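Side-chain contacts in lipase-esterase related protein (PDB 3E0X), which is of unestablished function but has the alpha/beta hydrolase fold and probably acts as a hydrolase of the lipase-esterase kind: residues F21-G24 against S25-L29; F32-L35 against E36-L39; F128-K131 against I132-Q136; E155-F158 against E159-E162; V237-E240 against I241-F244. One frame throughout, in Å; residues are numbered along the deposited sequence. Where two conformers were deposited one is given.

Contact 1 (F21-G24 against S25-L29); sequences FVHG and SGCNL. With OXE (ortho-xylene), chain C.
The imidazole of His-23 lies flat against the backbone of Asn-28, with CA of Asn-28 3.5 Å from the ring centroid and 9° off the ring normal, a CH-pi contact over the face. CB of His-23 carries on the same packing beyond the ring and meets Asn-28 O at 3.4 Å. With chi1 of His-23 at 69°, the ring is folded back over its own backbone and so faces the returning chain. At the far end of the ring NE2 comes close to Cys-27 O, but the angle is too poor for a hydrogen bond, whereas ND1 makes a weak one to Leu-47 O. The SG of Cys-27 stands oblique to the imidazole and turns instead toward the peptide of Gly-24, whose N gives it a weak hydrogen bond of 3.6 Å. This is the loop that leaves strand 18-22 in the alpha/beta hydrolase fold, and it reverses through a type II beta turn from Gly-24 to Cys-27, with Gly-26 at positive phi. The closing bond, Cys-27 N to Gly-24 O, is weak at 3.4 Å though nearly straight at 165°. The turn lines the pocket that holds ortho-xylene: the methyl C2' lies 3.4 Å from Cys-27 SG and 3.1 Å from Ser-25 O. The N of Ser-25 is hydrogen-bonded to Ser-92 OG, in a sequence that fits a nucleophile elbow. Behind the turn, the amide of Asn-28 has its ND2 held by Glu-162 OE2 and Thr-160 O.

Contact 2 (F32-L35 against E36-L39); sequences FGEL and EKYL
Glu-34 and Lys-37 run side by side and point the same way, joined at their ends by a salt bridge in which Lys-37 NZ lies 3.0 Å from Glu-34 OE2. The ammonium meets OE2 on its syn side, 24° out of the carboxylate plane, and adds a weak bond to OE1. Glu-34 can reach it because its chain bends at chi2 (-53°), while the lysine stays extended. Two further polar partners hold the carboxylate. OE2 is hydrogen-bonded to Tyr-157 OH, and OE1 accepts from a water at 2.7 Å, which also bonds to Tyr-38 OH at 2.8 Å and lies in the plane of that ring, at its edge.

Backbone hydrogen bonds coil the chain through successive turns in the loop between strands 18-22 and 43-47 of the alpha/beta hydrolase fold. Glu-36 N donates to Phe-32 O at 2.9 Å, followed by i to i+3 bonds from Lys-37 N to Glu-34 O and from Tyr-38 N to Leu-35 O. Beside them, Tyr-38 sets CD2 3.3 Å from Glu-34 O.

Apolar contacts occupy the inner side. Leu-39 CD1 approaches Leu-35 CG at 4.0 Å, both side chains also packing on Phe-21 of strand 18-22. The Tyr-38 side chain touches Ala-234 and Ala-238 of helix 234-242.

With a lysine, a tyrosine hydroxyl and a water around it, the buried Glu-34 carboxylate is probably stabilised as the anion, and these bonds limit its rotation.

Contact 3 (F128-K131 against I132-Q136); sequences FMEK and IYHNQ
A Schellman motif ends helix 126-133, with Asn-135 as the C-prime residue at positive phi. Gln-136 N bonds to Lys-131 O at 2.9 Å, and Asn-135 N bonds to Ile-132 O at 2.9 Å. A water donates to both Phe-128 O and Gln-136 O, linking a carbonyl further back in the helix to one just past its end. His-134 returns its imidazole to the same helix end: ND1 donates to Glu-130 O at 2.9 Å, with the oxygen in the ring plane and the N-H angle at 164°. A chi1 of -72° swings the His-134 ring back along the helix, within reach of that carbonyl. The Glu-130 side chain runs alongside the ring, its carboxylate turned 32° from the ring plane. On the inner side CG1 of Ile-132 lies over one face of Phe-128, and its CG2 meets the CE of selenomethionine Met-129 at 4.0 Å. The bent selenomethionine also brings CE to 4.3 Å from Tyr-133 CZ, while the phenol OH is hydrogen-bonded to Lys-176 NZ. Phe-128 and Ile-132 pack against Leu-172 of helix 165-177, Phe-128 also meets Tyr-141 of helix 139-146, and Lys-131 reaches forward to a salt bridge with Asp-138 just before that helix.

Contact 4 (E155-F158 against E159-E162); sequences EKYF and ETLE
Thr-160 bends back on the end of helix 152-158 and grips the carbonyl of Tyr-157 with both its hydroxyl and its backbone. OG1 donates to Tyr-157 O at 2.7 Å, in the carbonyl plane and on a lone pair, while Thr-160 N reaches the same oxygen at 3.0 Å from above that plane, 69° out of it. The threonine's chi1 of 74° is what lets hydroxyl and amide converge on one acceptor.

Among the remaining backbone bonds, Leu-161 N donates to Phe-158 O at 3.3 Å and closes a type I beta turn from Phe-158 to Leu-161. Glu-159 N is shared weakly between Glu-155 O and Lys-156 O, as the regular helical pattern gives way.

Apolar contact comes from Leu-161 lying across Phe-158, where Leu-161 CD2 is 3.7 Å from Phe-158 CE1 and oblique to the ring. Phe-158 packs further on Leu-142, Leu-143 and Ile-146 of helix 139-146, whereas Leu-161 lines the ortho-xylene pocket and touches the ligand. On the other flank, Thr-160 CG2 comes to 4.2 Å from Tyr-157 CD1, and the tyrosine extends from there toward the 32-39 loop.

Among the charged groups, the exposed Glu-159 uses OE2 in a salt bridge with Lys-163 NZ.

Two donors at one carbonyl satisfy an acceptor that the helix, ending here, does not take up with an i+4 amide, and the turn so fixed delivers an aliphatic side chain to a pocket occupied by an aromatic hydrocarbon.

Contact 5 (V237-E240 against I241-F244); sequences VAEE and IKNF
The carboxylate of Glu-240 and the amide of Asn-243 stand almost at right angles, their planes 81° apart, with ND2 of Asn-243 over the face of the acid. ND2 donates to Glu-240 OE1 at 3.1 Å, well above the carboxylate plane (66° out of it), whereas OE1 lies in the amide's own plane and the N-H points nearly straight at it. The pair sits at the C-terminal end of helix 234-242, the last helix of this alpha/beta hydrolase fold. Rotation about the first side-chain bond of Asn-243 (chi1 68°) turns the amide back toward the acid. OE1 has a second partner in Lys-192 NZ, a salt bridge to strand 191-196.

On another side of the helix Glu-239 OE2 and Lys-242 NZ form a salt bridge of 3.0 Å, the ammonium on the syn side of the oxygen. The extended lysine crosses the glutamate, which is bent at chi2, and CG of Lys-242 passes 3.3 Å from Ala-238 O. That carbonyl also takes two backbone donors, Lys-242 N and Ile-241 N.

The buried side faces the sheet: Ile-241 touches Ile-194 of strand 191-196 and Val-237 touches Leu-115 of strand 109-115. Ile-241 and Val-237 also touch each other, the methyl CD1 of Ile-241 lying 4.1 Å from CG1 of Val-237.

Contact 1 is the buried one, at the end of a central strand, and relies on weak bonds and ring-face packing, its turn lining the ligand pocket. Contact 4 lies mostly at the surface yet shares that pocket through Leu-161; the two are joined by Gly-26 and Asn-28 meeting Glu-162. Contact 2 bridges inward to contact 1 through Phe-21 and Phe-32, to contact 4 through Glu-34, and to contact 5 through Leu-35 on Val-237. Contacts 2 and 5 both set a Glu-Lys salt bridge three residues apart over an apolar inner side. Contact 3, about 35 Å centre to centre from contact 5, touches none of the others and ends its helix with a backbone motif.

Contact 1 (F21-G24 against S25-L29)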
# COMPACT_ATOMS: atom_id res chain seq x y z
N PHE A 21 -5.55 3.23 5.39
CA PHE A 21 -4.19 2.90 4.95
C PHE A 21 -4.03 1.40 4.85
O PHE A 21 -4.32 0.67 5.81
CB PHE A 21 -3.16 3.41 5.97
CG PHE A 21 -3.15 4.92 6.15
CD1 PHE A 21 -2.10 5.69 5.62
CD2 PHE A 21 -4.13 5.58 6.89
CE1 PHE A 21 -2.05 7.09 5.82
CE2 PHE A 21 -4.09 6.96 7.09
CZ PHE A 21 -3.07 7.72 6.57
N VAL A 22 -3.49 0.96 3.72
CA VAL A 22 -3.25 -0.45 3.46
C VAL A 22 -1.77 -0.64 3.14
O VAL A 22 -1.26 -0.13 2.13
CB VAL A 22 -4.08 -0.93 2.25
CG1 VAL A 22 -3.80 -2.39 1.98
CG2 VAL A 22 -5.57 -0.69 2.48
N HIS A 23 -1.11 -1.42 3.99
CA HIS A 23 0.33 -1.62 3.89
C HIS A 23 0.69 -2.60 2.77
O HIS A 23 -0.18 -3.08 2.04
CB HIS A 23 0.86 -2.13 5.23
CG HIS A 23 0.42 -3.51 5.53
ND1 HIS A 23 -0.62 -3.83 6.40
CD2 HIS A 23 0.87 -4.69 5.04
CE1 HIS A 23 -0.76 -5.15 6.44
NE2 HIS A 23 0.11 -5.69 5.61
N GLY A 24 1.97 -2.91 2.67
CA GLY A 24 2.48 -3.69 1.55
C GLY A 24 3.09 -5.03 1.94
O GLY A 24 2.80 -5.60 3.01
N SER A 25 3.91 -5.54 1.03
CA SER A 25 4.45 -6.88 1.13
C SER A 25 5.32 -7.03 2.36
O SER A 25 6.22 -6.21 2.60
CB SER A 25 5.34 -7.13 -0.08
OG SER A 25 4.57 -6.96 -1.25
N GLY A 26 5.03 -8.06 3.15
CA GLY A 26 5.94 -8.43 4.23
C GLY A 26 5.98 -7.43 5.38
O GLY A 26 6.87 -7.50 6.25
N CYS A 27 5.05 -6.47 5.39
CA CYS A 27 5.01 -5.53 6.50
C CYS A 27 3.63 -5.49 7.13
O CYS A 27 2.91 -6.44 7.02
CB CYS A 27 5.60 -4.17 6.17
SG CYS A 27 4.88 -3.36 4.78
N ASN A 28 3.34 -4.43 7.85
CA ASN A 28 2.09 -4.30 8.59
C ASN A 28 1.79 -2.82 8.76
O ASN A 28 2.48 -1.98 8.19
CB ASN A 28 2.24 -5.01 9.94
CG ASN A 28 3.53 -4.65 10.61
OD1 ASN A 28 3.79 -3.49 10.93
ND2 ASN A 28 4.38 -5.66 10.82
N LEU A 29 0.75 -2.48 9.53
CA LEU A 29 0.35 -1.06 9.60
C LEU A 29 1.43 -0.17 10.21
O LEU A 29 1.39 1.05 10.05
CB LEU A 29 -0.97 -0.91 10.39
CG LEU A 29 -0.96 -1.34 11.85
CD1 LEU A 29 -0.42 -0.24 12.78
CD2 LEU A 29 -2.37 -1.73 12.32
C1 OXE C . 8.33 -3.99 0.27
C2 OXE C . 7.77 -3.52 1.55
C3 OXE C . 8.61 -3.34 2.65
C4 OXE C . 9.98 -3.61 2.51
C5 OXE C . 10.51 -4.07 1.30
C6 OXE C . 9.70 -4.25 0.17
C1' OXE C . 7.41 -4.15 -0.92
C2' OXE C . 6.31 -3.25 1.66

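Contact 2 (F32-L35 against E36-L39)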
# COMPACT_ATOMS: atom_id res chain seq x y z
N PHE A 32 3.46 2.75 8.38
CA PHE A 32 2.91 4.10 8.20
C PHE A 32 3.19 5.05 9.37
O PHE A 32 2.65 6.14 9.42
CB PHE A 32 1.40 3.99 7.96
CG PHE A 32 1.04 3.41 6.61
CD1 PHE A 32 1.33 4.12 5.45
CD2 PHE A 32 0.40 2.17 6.52
CE1 PHE A 32 0.96 3.60 4.19
CE2 PHE A 32 0.02 1.67 5.28
CZ PHE A 32 0.33 2.38 4.11
N GLY A 33 4.07 4.64 10.29
CA GLY A 33 4.29 5.38 11.52
C GLY A 33 4.75 6.81 11.33
O GLY A 33 4.43 7.68 12.14
N GLU A 34 5.55 7.06 10.30
CA GLU A 34 5.95 8.45 10.03
C GLU A 34 4.88 9.20 9.27
O GLU A 34 4.59 10.34 9.58
CB GLU A 34 7.27 8.51 9.26
CG GLU A 34 8.45 8.09 10.07
CD GLU A 34 8.59 8.84 11.41
OE1 GLU A 34 8.77 10.06 11.40
OE2 GLU A 34 8.55 8.16 12.47
N LEU A 35 4.26 8.55 8.28
CA LEU A 35 3.31 9.22 7.41
C LEU A 35 2.11 9.68 8.22
O LEU A 35 1.59 10.79 8.01
CB LEU A 35 2.89 8.28 6.29
CG LEU A 35 2.00 8.89 5.22
CD1 LEU A 35 2.73 10.02 4.52
CD2 LEU A 35 1.52 7.86 4.23
N GLU A 36 1.69 8.86 9.18
CA GLU A 36 0.53 9.24 9.98
C GLU A 36 0.78 10.52 10.80
O GLU A 36 -0.16 11.25 11.13
CB GLU A 36 0.06 8.07 10.87
CG GLU A 36 0.96 7.75 12.02
CD GLU A 36 0.50 6.53 12.77
OE1 GLU A 36 0.48 5.43 12.17
OE2 GLU A 36 0.12 6.67 13.94
N LYS A 37 2.04 10.85 11.08
CA LYS A 37 2.33 12.07 11.85
C LYS A 37 1.92 13.38 11.14
O LYS A 37 1.74 14.42 11.80
CB LYS A 37 3.81 12.13 12.24
CG LYS A 37 4.28 10.97 13.10
CD LYS A 37 5.78 11.09 13.34
CE LYS A 37 6.27 10.05 14.33
NZ LYS A 37 7.73 10.18 14.50
N TYR A 38 1.76 13.33 9.82
CA TYR A 38 1.51 14.53 9.00
C TYR A 38 0.06 14.58 8.50
O TYR A 38 -0.33 15.49 7.76
CB TYR A 38 2.51 14.61 7.82
CG TYR A 38 3.94 14.58 8.33
CD1 TYR A 38 4.54 15.74 8.82
CD2 TYR A 38 4.67 13.38 8.39
CE1 TYR A 38 5.86 15.71 9.35
CE2 TYR A 38 5.97 13.35 8.92
CZ TYR A 38 6.55 14.53 9.39
OH TYR A 38 7.84 14.54 9.90
N LEU A 39 -0.73 13.61 8.96
CA LEU A 39 -2.12 13.47 8.51
C LEU A 39 -3.11 13.50 9.67
O LEU A 39 -4.22 12.94 9.59
CB LEU A 39 -2.27 12.20 7.68
CG LEU A 39 -1.48 12.24 6.37
CD1 LEU A 39 -1.41 10.87 5.69
CD2 LEU A 39 -2.09 13.30 5.43
O HOH W 1 9.04 12.07 9.67

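Contact 3 (F128-K131 against I132-Q136)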
# COMPACT_ATOMS: atom_id res chain seq x y z
N PHE A 128 16.30 -12.06 -8.16
CA PHE A 128 15.61 -11.91 -6.89
C PHE A 128 14.37 -12.80 -6.81
O PHE A 128 14.16 -13.51 -5.82
CB PHE A 128 15.23 -10.45 -6.69
CG PHE A 128 14.50 -10.15 -5.41
CD1 PHE A 128 15.11 -10.33 -4.18
CD2 PHE A 128 13.22 -9.62 -5.45
CE1 PHE A 128 14.48 -10.03 -3.02
CE2 PHE A 128 12.54 -9.31 -4.26
CZ PHE A 128 13.18 -9.50 -3.04
N MSE A 129 13.54 -12.76 -7.85
CA MSE A 129 12.33 -13.56 -7.85
C MSE A 129 12.61 -15.04 -7.96
O MSE A 129 11.87 -15.85 -7.41
CB MSE A 129 11.35 -13.09 -8.92
CG MSE A 129 10.80 -11.68 -8.65
SE MSE A 129 9.93 -11.56 -6.89
CE MSE A 129 8.58 -12.95 -7.15
N GLU A 130 13.67 -15.43 -8.67
CA GLU A 130 14.08 -16.84 -8.71
C GLU A 130 14.36 -17.33 -7.29
O GLU A 130 13.94 -18.42 -6.90
CB GLU A 130 15.32 -17.04 -9.58
CG GLU A 130 15.84 -18.48 -9.63
CD GLU A 130 15.09 -19.36 -10.63
OE1 GLU A 130 14.52 -18.82 -11.60
OE2 GLU A 130 15.09 -20.60 -10.46
N LYS A 131 15.10 -16.53 -6.54
CA LYS A 131 15.36 -16.87 -5.13
C LYS A 131 14.06 -17.02 -4.35
O LYS A 131 13.91 -17.98 -3.59
CB LYS A 131 16.29 -15.86 -4.45
CG LYS A 131 17.69 -15.86 -5.06
CD LYS A 131 18.50 -14.63 -4.65
CE LYS A 131 19.78 -14.46 -5.49
NZ LYS A 131 20.50 -13.22 -5.13
N ILE A 132 13.12 -16.09 -4.55
CA ILE A 132 11.84 -16.12 -3.85
C ILE A 132 11.11 -17.44 -4.17
O ILE A 132 10.55 -18.08 -3.27
CB ILE A 132 10.96 -14.89 -4.26
CG1 ILE A 132 11.52 -13.57 -3.70
CG2 ILE A 132 9.46 -15.06 -3.83
CD1 ILE A 132 11.59 -13.49 -2.19
N TYR A 133 11.10 -17.81 -5.45
CA TYR A 133 10.48 -19.09 -5.85
C TYR A 133 11.15 -20.29 -5.22
O TYR A 133 10.51 -21.36 -5.09
CB TYR A 133 10.45 -19.28 -7.37
CG TYR A 133 9.53 -18.32 -8.05
CD1 TYR A 133 8.24 -18.07 -7.54
CD2 TYR A 133 9.92 -17.65 -9.21
CE1 TYR A 133 7.40 -17.21 -8.15
CE2 TYR A 133 9.08 -16.75 -9.82
CZ TYR A 133 7.80 -16.55 -9.29
OH TYR A 133 6.92 -15.69 -9.86
N HIS A 134 12.41 -20.12 -4.80
CA HIS A 134 13.14 -21.18 -4.09
C HIS A 134 13.13 -20.99 -2.57
O HIS A 134 13.91 -21.61 -1.84
CB HIS A 134 14.56 -21.34 -4.66
CG HIS A 134 14.56 -21.96 -6.01
ND1 HIS A 134 14.24 -21.25 -7.16
CD2 HIS A 134 14.84 -23.22 -6.42
CE1 HIS A 134 14.30 -22.07 -8.20
NE2 HIS A 134 14.67 -23.26 -7.78
N ASN A 135 12.21 -20.13 -2.13
CA ASN A 135 11.91 -19.88 -0.73
C ASN A 135 13.06 -19.20 -0.01
O ASN A 135 13.22 -19.36 1.21
CB ASN A 135 11.47 -21.16 -0.02
CG ASN A 135 10.34 -20.89 0.97
OD1 ASN A 135 10.59 -20.74 2.16
ND2 ASN A 135 9.12 -20.80 0.47
N GLN A 136 13.79 -18.36 -0.75
CA GLN A 136 14.94 -17.64 -0.19
C GLN A 136 14.74 -16.15 -0.40
O GLN A 136 14.49 -15.70 -1.52
CB GLN A 136 16.25 -18.08 -0.88
CG GLN A 136 16.60 -19.58 -0.72
CD GLN A 136 16.55 -20.09 0.73
OE1 GLN A 136 17.06 -19.44 1.66
NE2 GLN A 136 15.91 -21.25 0.93
O HOH W 2 14.98 -13.20 -2.74

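Contact 4 (E155-F158 against E159-E162)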
# COMPACT_ATOMS: atom_id res chain seq x y z
N GLU A 155 16.26 2.65 9.53
CA GLU A 155 16.67 1.55 10.39
C GLU A 155 15.51 1.08 11.26
O GLU A 155 15.24 -0.11 11.36
CB GLU A 155 17.85 1.95 11.26
CG GLU A 155 18.30 0.79 12.11
CD GLU A 155 19.66 1.00 12.75
OE1 GLU A 155 20.19 2.14 12.75
OE2 GLU A 155 20.21 0.00 13.26
N LYS A 156 14.83 2.03 11.87
CA LYS A 156 13.69 1.76 12.73
C LYS A 156 12.55 1.05 11.97
O LYS A 156 12.00 0.04 12.43
CB LYS A 156 13.17 3.09 13.30
CG LYS A 156 11.99 2.98 14.23
CD LYS A 156 11.43 4.35 14.55
CE LYS A 156 10.14 4.21 15.35
NZ LYS A 156 9.60 5.52 15.78
N TYR A 157 12.18 1.59 10.82
CA TYR A 157 11.02 1.01 10.15
C TYR A 157 11.30 -0.28 9.42
O TYR A 157 10.39 -1.13 9.27
CB TYR A 157 10.31 2.04 9.26
CG TYR A 157 9.58 3.04 10.13
CD1 TYR A 157 8.30 2.76 10.62
CD2 TYR A 157 10.19 4.24 10.51
CE1 TYR A 157 7.63 3.68 11.44
CE2 TYR A 157 9.53 5.15 11.34
CZ TYR A 157 8.24 4.87 11.80
OH TYR A 157 7.58 5.78 12.61
N PHE A 158 12.54 -0.48 8.99
CA PHE A 158 12.90 -1.77 8.45
C PHE A 158 12.69 -2.88 9.47
O PHE A 158 12.30 -4.01 9.12
CB PHE A 158 14.32 -1.77 7.88
CG PHE A 158 14.59 -2.89 6.90
CD1 PHE A 158 13.96 -2.90 5.66
CD2 PHE A 158 15.47 -3.90 7.20
CE1 PHE A 158 14.19 -3.94 4.73
CE2 PHE A 158 15.71 -4.94 6.30
CZ PHE A 158 15.08 -4.95 5.06
N GLU A 159 12.92 -2.57 10.75
CA GLU A 159 12.75 -3.57 11.82
C GLU A 159 11.28 -3.89 12.09
O GLU A 159 10.98 -4.88 12.76
CB GLU A 159 13.48 -3.14 13.11
CG GLU A 159 12.89 -3.61 14.47
CD GLU A 159 13.29 -5.03 14.90
OE1 GLU A 159 14.39 -5.51 14.53
OE2 GLU A 159 12.50 -5.67 15.64
N THR A 160 10.35 -3.07 11.57
CA THR A 160 8.93 -3.38 11.75
C THR A 160 8.38 -4.42 10.76
O THR A 160 7.22 -4.89 10.90
CB THR A 160 8.00 -2.12 11.65
OG1 THR A 160 7.90 -1.69 10.28
CG2 THR A 160 8.50 -0.99 12.53
N LEU A 161 9.21 -4.80 9.78
CA LEU A 161 8.79 -5.79 8.80
C LEU A 161 8.54 -7.11 9.53
O LEU A 161 9.13 -7.39 10.58
CB LEU A 161 9.86 -6.00 7.74
CG LEU A 161 9.71 -5.16 6.48
CD1 LEU A 161 9.51 -3.66 6.70
CD2 LEU A 161 10.90 -5.43 5.54
N GLU A 162 7.64 -7.92 8.97
CA GLU A 162 7.32 -9.21 9.55
C GLU A 162 8.56 -10.07 9.71
O GLU A 162 9.42 -10.10 8.83
CB GLU A 162 6.31 -9.93 8.64
CG GLU A 162 4.95 -9.24 8.58
CD GLU A 162 4.18 -9.33 9.89
OE1 GLU A 162 4.19 -10.41 10.53
OE2 GLU A 162 3.59 -8.32 10.29

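Contact 5 (V237-E240 against I241-F244)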
# COMPACT_ATOMS: atom_id res chain seq x y z
N VAL A 237 5.42 13.19 1.22
CA VAL A 237 4.34 12.30 0.75
C VAL A 237 2.98 12.80 1.29
O VAL A 237 1.98 12.86 0.54
CB VAL A 237 4.62 10.85 1.16
CG1 VAL A 237 3.39 9.96 0.90
CG2 VAL A 237 5.83 10.32 0.42
N ALA A 238 2.94 13.15 2.57
CA ALA A 238 1.68 13.65 3.15
C ALA A 238 1.19 14.90 2.43
O ALA A 238 -0.01 15.04 2.22
CB ALA A 238 1.79 13.88 4.64
N GLU A 239 2.10 15.80 2.04
CA GLU A 239 1.69 17.00 1.30
C GLU A 239 1.03 16.61 -0.01
O GLU A 239 0.02 17.24 -0.43
CB GLU A 239 2.90 17.93 1.09
CG GLU A 239 3.36 18.61 2.39
CD GLU A 239 2.21 19.36 3.09
OE1 GLU A 239 1.58 20.25 2.45
OE2 GLU A 239 1.94 19.05 4.27
N GLU A 240 1.54 15.55 -0.64
CA GLU A 240 1.03 15.10 -1.93
C GLU A 240 -0.24 14.25 -1.80
O GLU A 240 -0.87 13.89 -2.81
CB GLU A 240 2.12 14.32 -2.67
CG GLU A 240 3.26 15.22 -3.09
CD GLU A 240 2.89 16.19 -4.20
OE1 GLU A 240 2.01 15.88 -5.03
OE2 GLU A 240 3.53 17.26 -4.25
N ILE A 241 -0.61 13.92 -0.57
CA ILE A 241 -1.91 13.35 -0.27
C ILE A 241 -2.91 14.48 0.00
O ILE A 241 -4.02 14.49 -0.55
CB ILE A 241 -1.83 12.34 0.89
CG1 ILE A 241 -1.05 11.12 0.42
CG2 ILE A 241 -3.22 11.90 1.32
CD1 ILE A 241 -0.64 10.16 1.52
N LYS A 242 -2.50 15.45 0.83
CA LYS A 242 -3.34 16.62 1.13
C LYS A 242 -3.77 17.39 -0.11
O LYS A 242 -4.90 17.92 -0.18
CB LYS A 242 -2.59 17.60 2.02
CG LYS A 242 -2.30 17.07 3.38
CD LYS A 242 -1.44 18.06 4.09
CE LYS A 242 -0.94 17.48 5.34
NZ LYS A 242 -0.31 18.53 6.14
N ASN A 243 -2.87 17.50 -1.09
CA ASN A 243 -3.21 18.27 -2.29
C ASN A 243 -4.19 17.55 -3.25
O ASN A 243 -4.63 18.14 -4.22
CB ASN A 243 -1.97 18.82 -3.01
CG ASN A 243 -1.12 17.76 -3.61
OD1 ASN A 243 -1.47 16.59 -3.62
ND2 ASN A 243 0.04 18.16 -4.14
N PHE A 244 -4.50 16.30 -2.93
CA PHE A 244 -5.32 15.46 -3.76
C PHE A 244 -6.69 15.17 -3.14
O PHE A 244 -7.68 15.09 -3.88
CB PHE A 244 -4.58 14.14 -3.96
CG PHE A 244 -5.36 13.10 -4.72
CD1 PHE A 244 -5.64 11.87 -4.14
CD2 PHE A 244 -5.77 13.33 -6.03
CE1 PHE A 244 -6.33 10.87 -4.85
CE2 PHE A 244 -6.46 12.35 -6.74
CZ PHE A 244 -6.74 11.12 -6.14